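Local coordinates for protein putative glycosyl hydrolase (Bacteroides thetaiotaomicron VPI-5482, PDB 3K11) that is of unconfirmed function but is probably a glycosyl hydrolase of family 88, splitting sugar linkages by hydrolysis, at residues H120-R123 with V124-K128; L234-A237 with D238-I242; K291-D294 with Y295-H299. All coordinates share one frame; numbering follows the deposited sequence. Where two conformers were deposited one is given.

Contact 1: residues H120-R123 with V124-K128; sequences HFKR and VYEEK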
loop_
_atom_site.group_PDB
_atom_site.type_symbol
_atom_site.label_atom_id
_atom_site.label_comp_id
_atom_site.label_asym_id
_atom_site.label_seq_id
_atom_site.Cartn_x
_atom_site.Cartn_y
_atom_site.Cartn_z
ATOM N N HIS A 120 25.219 22.277 43.093
ATOM C CA HIS A 120 26.085 23.444 42.899
ATOM C C HIS A 120 25.530 24.341 41.826
ATOM O O HIS A 120 25.544 25.550 41.939
ATOM C CB HIS A 120 27.500 23.011 42.548
ATOM C CG HIS A 120 28.177 22.246 43.642
ATOM N ND1 HIS A 120 28.687 22.856 44.770
ATOM C CD2 HIS A 120 28.439 20.924 43.782
ATOM C CE1 HIS A 120 29.219 21.942 45.561
ATOM N NE2 HIS A 120 29.087 20.760 44.985
ATOM N N PHE A 121 25.068 23.757 40.730
ATOM C CA PHE A 121 24.453 24.560 39.698
ATOM C C PHE A 121 23.159 25.232 40.183
ATOM O O PHE A 121 22.836 26.326 39.754
ATOM C CB PHE A 121 24.184 23.707 38.477
ATOM C CG PHE A 121 25.402 23.466 37.609
ATOM C CD1 PHE A 121 25.821 24.419 36.717
ATOM C CD2 PHE A 121 26.077 22.251 37.653
ATOM C CE1 PHE A 121 26.902 24.178 35.869
ATOM C CE2 PHE A 121 27.156 21.989 36.801
ATOM C CZ PHE A 121 27.559 22.955 35.900
ATOM N N LYS A 122 22.398 24.552 41.039
ATOM C CA LYS A 122 21.234 25.152 41.679
ATOM C C LYS A 122 21.638 26.396 42.476
ATOM O O LYS A 122 20.967 27.421 42.386
ATOM C CB LYS A 122 20.570 24.134 42.605
ATOM C CG LYS A 122 19.252 24.627 43.182
ATOM C CD LYS A 122 18.561 23.531 43.966
ATOM C CE LYS A 122 17.318 24.089 44.707
ATOM N NZ LYS A 122 16.598 23.015 45.442
ATOM N N ARG A 123 22.731 26.307 43.226
ATOM C CA ARG A 123 23.241 27.449 43.980
ATOM C C ARG A 123 23.675 28.605 43.072
ATOM O O ARG A 123 23.535 29.771 43.427
ATOM C CB ARG A 123 24.406 27.002 44.863
ATOM C CG ARG A 123 24.908 28.067 45.823
ATOM C CD ARG A 123 26.265 27.753 46.349
ATOM N NE ARG A 123 27.264 27.765 45.282
ATOM C CZ ARG A 123 27.998 26.722 44.896
ATOM N NH1 ARG A 123 27.911 25.521 45.504
ATOM N NH2 ARG A 123 28.866 26.905 43.903
ATOM N N VAL A 124 24.270 28.287 41.927
ATOM C CA VAL A 124 24.623 29.310 40.947
ATOM C C VAL A 124 23.351 29.960 40.400
ATOM O O VAL A 124 23.265 31.183 40.277
ATOM C CB VAL A 124 25.422 28.741 39.761
ATOM C CG1 VAL A 124 25.550 29.793 38.657
ATOM C CG2 VAL A 124 26.769 28.235 40.243
ATOM N N TYR A 125 22.366 29.142 40.087
ATOM C CA TYR A 125 21.141 29.680 39.546
ATOM C C TYR A 125 20.460 30.621 40.556
ATOM O O TYR A 125 20.041 31.711 40.209
ATOM C CB TYR A 125 20.228 28.564 39.147
ATOM C CG TYR A 125 18.995 29.025 38.449
ATOM C CD1 TYR A 125 19.065 29.953 37.412
ATOM C CD2 TYR A 125 17.759 28.489 38.773
ATOM C CE1 TYR A 125 17.953 30.377 36.763
ATOM C CE2 TYR A 125 16.624 28.893 38.104
ATOM C CZ TYR A 125 16.733 29.851 37.106
ATOM O OH TYR A 125 15.611 30.264 36.424
ATOM N N GLU A 126 20.436 30.203 41.815
ATOM C CA GLU A 126 19.837 30.993 42.880
ATOM C C GLU A 126 20.595 32.297 43.113
ATOM O O GLU A 126 19.986 33.347 43.256
ATOM C CB GLU A 126 19.790 30.172 44.164
ATOM C CG GLU A 126 18.771 29.067 44.101
ATOM C CD GLU A 126 18.855 28.058 45.263
ATOM O OE1 GLU A 126 19.881 28.005 45.992
ATOM O OE2 GLU A 126 17.870 27.292 45.415
ATOM N N GLU A 127 21.925 32.244 43.110
ATOM C CA GLU A 127 22.711 33.438 43.323
ATOM C C GLU A 127 22.795 34.358 42.126
ATOM O O GLU A 127 22.761 35.568 42.300
ATOM C CB GLU A 127 24.124 33.079 43.740
ATOM C CG GLU A 127 24.160 32.369 45.073
ATOM C CD GLU A 127 25.571 32.050 45.512
ATOM O OE1 GLU A 127 26.511 32.329 44.715
ATOM O OE2 GLU A 127 25.709 31.530 46.650
ATOM N N LYS A 128 22.940 33.807 40.924
ATOM C CA LYS A 128 23.218 34.634 39.744
ATOM C C LYS A 128 22.025 34.858 38.843
ATOM O O LYS A 128 22.077 35.720 37.965
ATOM C CB LYS A 128 24.357 34.014 38.915
ATOM C CG LYS A 128 25.636 33.807 39.693
ATOM C CD LYS A 128 26.287 35.126 40.072
ATOM C CE LYS A 128 27.229 34.970 41.263
ATOM N NZ LYS A 128 28.251 33.908 41.055
#
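Four consecutive i to i+4 bonds, from the amides of Val124, Tyr125, Glu126 and Glu127 back to the carbonyls of His120, Phe121, Lys122 and Arg123, carry this last part of helix 101-128 without a break. Along the exposed side two pairs of opposite charge, each four residues apart along the helix, approach without closing into a salt bridge. Glu126 OE2 lies 3.3 Å from Lys122 CE but 4.5 Å from Lys122 NZ, so the carboxylate rests on the aliphatic part of an extended lysine that runs on past it. Arg123 and Glu127 lie side by side and point the same way; Glu127 OE2 meets Arg123 CG at 3.6 Å and stays 4.3 Å from Arg123 NE, with the carboxylate and guanidinium planes 56° apart. In the conformer given, one of two, a bend at chi3 (65°) turns the arginine back along the helix, where Arg123 NH1 donates to His120 ND1 at 2.9 Å and NH2 bonds the carbonyl of Tyr63. The bond to His120 lies near both the imidazole and guanidinium planes, which would limit rotation of the ring while this conformer is occupied. Val124 CG2 approaches the guanidinium obliquely and lies 3.4 Å from His120 O. Phe121 packs on Ala70 and Leu72 of strand 70-72 and on Leu135, while Tyr125 leans on Leu136, so this helix end packs on both that strand and helix 133-139.

Contact 2: residues L234-A237 with D238-I242; sequences LQFA and DRMFI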
loop_
_atom_site.group_PDB
_atom_site.type_symbol
_atom_site.label_atom_id
_atom_site.label_comp_id
_atom_site.label_asym_id
_atom_site.label_seq_id
_atom_site.Cartn_x
_atom_site.Cartn_y
_atom_site.Cartn_z
ATOM N N LEU A 234 -4.173 3.026 28.992
ATOM C CA LEU A 234 -5.426 2.717 28.327
ATOM C C LEU A 234 -6.146 3.967 27.838
ATOM O O LEU A 234 -6.833 3.951 26.798
ATOM C CB LEU A 234 -6.305 1.927 29.285
ATOM C CG LEU A 234 -5.847 0.529 29.733
ATOM C CD1 LEU A 234 -6.824 0.017 30.780
ATOM C CD2 LEU A 234 -5.721 -0.479 28.534
ATOM N N GLN A 235 -5.966 5.070 28.536
ATOM C CA GLN A 235 -6.591 6.356 28.109
ATOM C C GLN A 235 -5.934 6.899 26.844
ATOM O O GLN A 235 -6.601 7.506 26.000
ATOM C CB GLN A 235 -6.571 7.361 29.281
ATOM C CG GLN A 235 -7.649 7.029 30.310
ATOM C CD GLN A 235 -7.756 7.962 31.493
ATOM O OE1 GLN A 235 -8.608 7.722 32.360
ATOM N NE2 GLN A 235 -6.913 8.996 31.570
ATOM N N PHE A 236 -4.600 6.746 26.732
ATOM C CA PHE A 236 -3.895 7.029 25.484
ATOM C C PHE A 236 -4.372 6.055 24.400
ATOM O O PHE A 236 -4.753 6.447 23.306
ATOM C CB PHE A 236 -2.365 6.854 25.608
ATOM C CG PHE A 236 -1.620 8.072 26.099
ATOM C CD1 PHE A 236 -1.248 9.057 25.229
ATOM C CD2 PHE A 236 -1.208 8.186 27.412
ATOM C CE1 PHE A 236 -0.532 10.174 25.656
ATOM C CE2 PHE A 236 -0.493 9.328 27.842
ATOM C CZ PHE A 236 -0.169 10.306 26.961
ATOM N N ALA A 237 -4.281 4.767 24.674
ATOM C CA ALA A 237 -4.551 3.776 23.597
ATOM C C ALA A 237 -5.971 3.858 23.053
ATOM O O ALA A 237 -6.142 3.700 21.864
ATOM C CB ALA A 237 -4.176 2.327 24.048
ATOM N N ASP A 238 -6.956 4.140 23.914
ATOM C CA ASP A 238 -8.367 4.296 23.491
ATOM C C ASP A 238 -8.465 5.241 22.322
ATOM O O ASP A 238 -9.091 4.947 21.285
ATOM C CB ASP A 238 -9.216 4.870 24.633
ATOM C CG ASP A 238 -10.694 5.016 24.260
ATOM O OD1 ASP A 238 -11.250 3.998 23.788
ATOM O OD2 ASP A 238 -11.249 6.139 24.401
ATOM N N ARG A 239 -7.790 6.363 22.473
ATOM C CA ARG A 239 -7.850 7.441 21.485
ATOM C C ARG A 239 -6.880 7.307 20.307
ATOM O O ARG A 239 -7.218 7.685 19.204
ATOM C CB ARG A 239 -7.538 8.746 22.174
ATOM C CG ARG A 239 -8.583 9.075 23.232
ATOM C CD ARG A 239 -8.121 10.240 23.974
ATOM N NE ARG A 239 -9.083 10.847 24.896
ATOM C CZ ARG A 239 -9.004 10.814 26.232
ATOM N NH1 ARG A 239 -8.112 10.061 26.881
ATOM N NH2 ARG A 239 -9.880 11.522 26.921
HETATM N N MSE A 240 -5.698 6.775 20.567
HETATM C CA MSE A 240 -4.601 6.830 19.603
HETATM C C MSE A 240 -4.389 5.536 18.810
HETATM O O MSE A 240 -3.845 5.596 17.679
HETATM C CB MSE A 240 -3.336 7.356 20.330
HETATM C CG MSE A 240 -3.550 8.750 20.965
HETATM SE SE MSE A 240 -1.899 9.491 21.448
HETATM C CE MSE A 240 -1.604 10.300 19.662
ATOM N N PHE A 241 -4.856 4.393 19.332
ATOM C CA PHE A 241 -4.678 3.093 18.618
ATOM C C PHE A 241 -5.667 3.058 17.480
ATOM O O PHE A 241 -6.774 3.553 17.644
ATOM C CB PHE A 241 -4.860 1.891 19.533
ATOM C CG PHE A 241 -4.358 0.589 18.930
ATOM C CD1 PHE A 241 -3.011 0.410 18.637
ATOM C CD2 PHE A 241 -5.206 -0.458 18.717
ATOM C CE1 PHE A 241 -2.557 -0.772 18.104
ATOM C CE2 PHE A 241 -4.728 -1.646 18.148
ATOM C CZ PHE A 241 -3.440 -1.790 17.858
ATOM N N ILE A 242 -5.281 2.433 16.367
ATOM C CA ILE A 242 -6.112 2.320 15.163
ATOM C C ILE A 242 -6.266 0.802 14.922
ATOM O O ILE A 242 -5.428 0.175 14.264
ATOM C CB ILE A 242 -5.474 2.944 13.933
ATOM C CG1 ILE A 242 -5.107 4.418 14.160
ATOM C CG2 ILE A 242 -6.496 2.950 12.761
ATOM C CD1 ILE A 242 -4.120 4.984 13.197
#
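Phe236 and Met240, a selenomethionine, form the close-packed side of this helix end, their side chains running alongside each other in the same direction. Met240 SE sits in the plane of the phenyl ring at its edge, 3.9 Å from Phe236 CD1, a Met-aromatic contact. With CG beside its own backbone N (chi1 -58°), Met240 keeps its inner chain over the preceding turn, CB lying 3.4 Å from Phe236 O. That carbonyl takes the amide of Met240 at 2.9 Å and a weak second bond from the amide of Arg239. At the end of the helix, Phe241 N closes the last turn on Ala237 O at 2.9 Å before the chain enters strand 241-242. The loose side is that of solvent-exposed Asp238; Arg239, polar but tethered, reaches back through an extended chain. Arg239 NH1 donates to Gln235 O at 3.1 Å, approaching well above the plane of that carbonyl. Gln235 O, which would face the Arg239 amide in a regular helix, is thus served by the guanidinium. Gln235 NE2 bonds Thr188 OG1 and the carbonyl of Asp186. Chemically, the contact divides into an apolar selenium-aromatic pair facing the interior and a guanidinium that bonds Gln235 O through NH1 and Asp186, in a salt bridge, through NH2, which with the Gln235 amide ties the last turn to the chain around Asp186 and Thr188.

Contact 3: residues K291-D294 with Y295-H299; sequences KVMD and YFRAH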
loop_
_atom_site.group_PDB
_atom_site.type_symbol
_atom_site.label_atom_id
_atom_site.label_comp_id
_atom_site.label_asym_id
_atom_site.label_seq_id
_atom_site.Cartn_x
_atom_site.Cartn_y
_atom_site.Cartn_z
ATOM N N LYS A 291 -5.811 -6.416 29.140
ATOM C CA LYS A 291 -6.100 -5.328 28.212
ATOM C C LYS A 291 -4.834 -4.701 27.664
ATOM O O LYS A 291 -4.779 -4.295 26.497
ATOM C CB LYS A 291 -6.935 -4.249 28.903
ATOM C CG LYS A 291 -8.391 -4.622 29.051
ATOM C CD LYS A 291 -9.216 -3.438 29.485
ATOM C CE LYS A 291 -10.670 -3.830 29.598
ATOM N NZ LYS A 291 -11.438 -2.668 30.167
ATOM N N VAL A 292 -3.833 -4.579 28.524
ATOM C CA VAL A 292 -2.540 -4.049 28.101
ATOM C C VAL A 292 -1.853 -5.037 27.174
ATOM O O VAL A 292 -1.312 -4.652 26.121
ATOM C CB VAL A 292 -1.621 -3.768 29.304
ATOM C CG1 VAL A 292 -0.212 -3.342 28.863
ATOM C CG2 VAL A 292 -2.224 -2.685 30.177
HETATM N N MSE A 293 -1.896 -6.305 27.540
HETATM C CA MSE A 293 -1.286 -7.336 26.694
HETATM C C MSE A 293 -1.951 -7.462 25.334
HETATM O O MSE A 293 -1.300 -7.646 24.296
HETATM C CB MSE A 293 -1.269 -8.675 27.437
HETATM C CG MSE A 293 -0.636 -9.803 26.673
HETATM SE SE MSE A 293 1.255 -9.598 26.248
HETATM C CE MSE A 293 1.950 -9.926 27.943
ATOM N N ASP A 294 -3.262 -7.415 25.315
ATOM C CA ASP A 294 -4.001 -7.385 24.058
ATOM C C ASP A 294 -3.601 -6.208 23.151
ATOM O O ASP A 294 -3.438 -6.395 21.949
ATOM C CB ASP A 294 -5.503 -7.313 24.326
ATOM C CG ASP A 294 -6.082 -8.630 24.855
ATOM O OD1 ASP A 294 -5.380 -9.673 24.870
ATOM O OD2 ASP A 294 -7.250 -8.592 25.283
ATOM N N TYR A 295 -3.466 -5.015 23.721
ATOM C CA TYR A 295 -2.982 -3.866 22.965
ATOM C C TYR A 295 -1.596 -4.099 22.438
ATOM O O TYR A 295 -1.301 -3.800 21.267
ATOM C CB TYR A 295 -2.968 -2.578 23.799
ATOM C CG TYR A 295 -4.234 -1.780 23.692
ATOM C CD1 TYR A 295 -4.626 -1.233 22.489
ATOM C CD2 TYR A 295 -5.024 -1.534 24.825
ATOM C CE1 TYR A 295 -5.778 -0.497 22.378
ATOM C CE2 TYR A 295 -6.171 -0.753 24.712
ATOM C CZ TYR A 295 -6.538 -0.263 23.475
ATOM O OH TYR A 295 -7.670 0.503 23.380
ATOM N N PHE A 296 -0.721 -4.638 23.283
ATOM C CA PHE A 296 0.667 -4.946 22.853
ATOM C C PHE A 296 0.703 -5.939 21.716
ATOM O O PHE A 296 1.291 -5.694 20.660
ATOM C CB PHE A 296 1.454 -5.559 24.007
ATOM C CG PHE A 296 2.886 -5.914 23.627
ATOM C CD1 PHE A 296 3.778 -4.924 23.212
ATOM C CD2 PHE A 296 3.294 -7.243 23.628
ATOM C CE1 PHE A 296 5.066 -5.259 22.788
ATOM C CE2 PHE A 296 4.590 -7.604 23.223
ATOM C CZ PHE A 296 5.477 -6.607 22.820
ATOM N N ARG A 297 0.011 -7.049 21.898
ATOM C CA ARG A 297 -0.043 -8.041 20.844
ATOM C C ARG A 297 -0.633 -7.549 19.515
ATOM O O ARG A 297 -0.135 -7.924 18.442
ATOM C CB ARG A 297 -0.740 -9.285 21.348
ATOM C CG ARG A 297 0.133 -10.093 22.293
ATOM C CD ARG A 297 -0.615 -11.289 22.756
ATOM N NE ARG A 297 0.315 -12.088 23.564
ATOM C CZ ARG A 297 -0.021 -12.790 24.639
ATOM N NH1 ARG A 297 -1.298 -12.861 25.045
ATOM N NH2 ARG A 297 0.931 -13.423 25.328
ATOM N N ALA A 298 -1.684 -6.731 19.555
ATOM C CA ALA A 298 -2.275 -6.171 18.347
ATOM C C ALA A 298 -1.289 -5.227 17.653
ATOM O O ALA A 298 -1.195 -5.216 16.429
ATOM C CB ALA A 298 -3.583 -5.427 18.646
ATOM N N HIS A 299 -0.535 -4.457 18.434
ATOM C CA HIS A 299 0.457 -3.540 17.874
ATOM C C HIS A 299 1.625 -4.294 17.239
ATOM O O HIS A 299 2.100 -3.959 16.153
ATOM C CB HIS A 299 0.952 -2.599 18.970
ATOM C CG HIS A 299 1.670 -1.392 18.458
ATOM N ND1 HIS A 299 2.560 -0.684 19.237
ATOM C CD2 HIS A 299 1.642 -0.774 17.247
ATOM C CE1 HIS A 299 3.024 0.343 18.537
ATOM N NE2 HIS A 299 2.485 0.316 17.329
HETATM O O HOH W 1 -3.749 -11.553 24.036
#
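Met293, a selenomethionine, and Arg297 meet across one turn of helix 289-304, CG of Met293 standing 3.5 Å above one face of the guanidinium, displaced toward its rim. Bends at chi2 (63°) and chi3 (74°) curl the Met293 chain so that SE also reaches Arg297 CZ, at 3.8 Å, and lies obliquely to the ring of Phe296, 4.1 Å from its CD2, as a Met-aromatic contact. Each nitrogen of the guanidinium has a hydrogen-bond partner around this apolar cover. Its NH1 gives a bond to a water in the guanidinium plane, and the same water donates to Asp294 OD1 at 2.6 Å, bridging opposite charges whose own atoms, Asp294 OD1 and Arg297 NH1, are 5.2 Å apart. Arg297 NH2 is taken by the carbonyl of Trp344, and NE has a partner beyond the two segments. A leucine in place of Arg297 would probably leave the bridging water without its guanidinium donor, Asp294 without the link to a positive charge and the Trp344 carbonyl without its mate. In the backbone, the carbonyls of Lys291, Val292, Met293 and Asp294 accept the amides of Tyr295, Phe296, Arg297 and Ala298; the Arg297 amide makes the straightest of these bonds, at 2.8 Å and 175°. Phe296 packs on Leu272 and Ala275 of helix 265-281, and Tyr295 on helix 222-240. Such amphipathic helices, packed against their neighbours, fit the alpha/alpha-barrel expected of the six-hairpin clan.

Along the chain the three contacts come in series, all within the glycosyl hydrolase family 88 range. Contact 1, at the end of helix 101-128, is remote: its centre lies about 42 Å from that of contact 2 and 46 Å from that of contact 3, on the opposite side of the chain's centre from the latter. Contacts 2 and 3 are neighbours, centres about 11 Å apart, and join helix 222-240 and strand 241-242 to helix 289-304. Tyr295 of contact 3 makes the join: its CZ lies 3.6 Å from Ala237 CB, and its ring meets that of Phe241 edge-to-face. The pair thus knits adjacent helices together, while contact 1 belongs to a peripheral part of the fold.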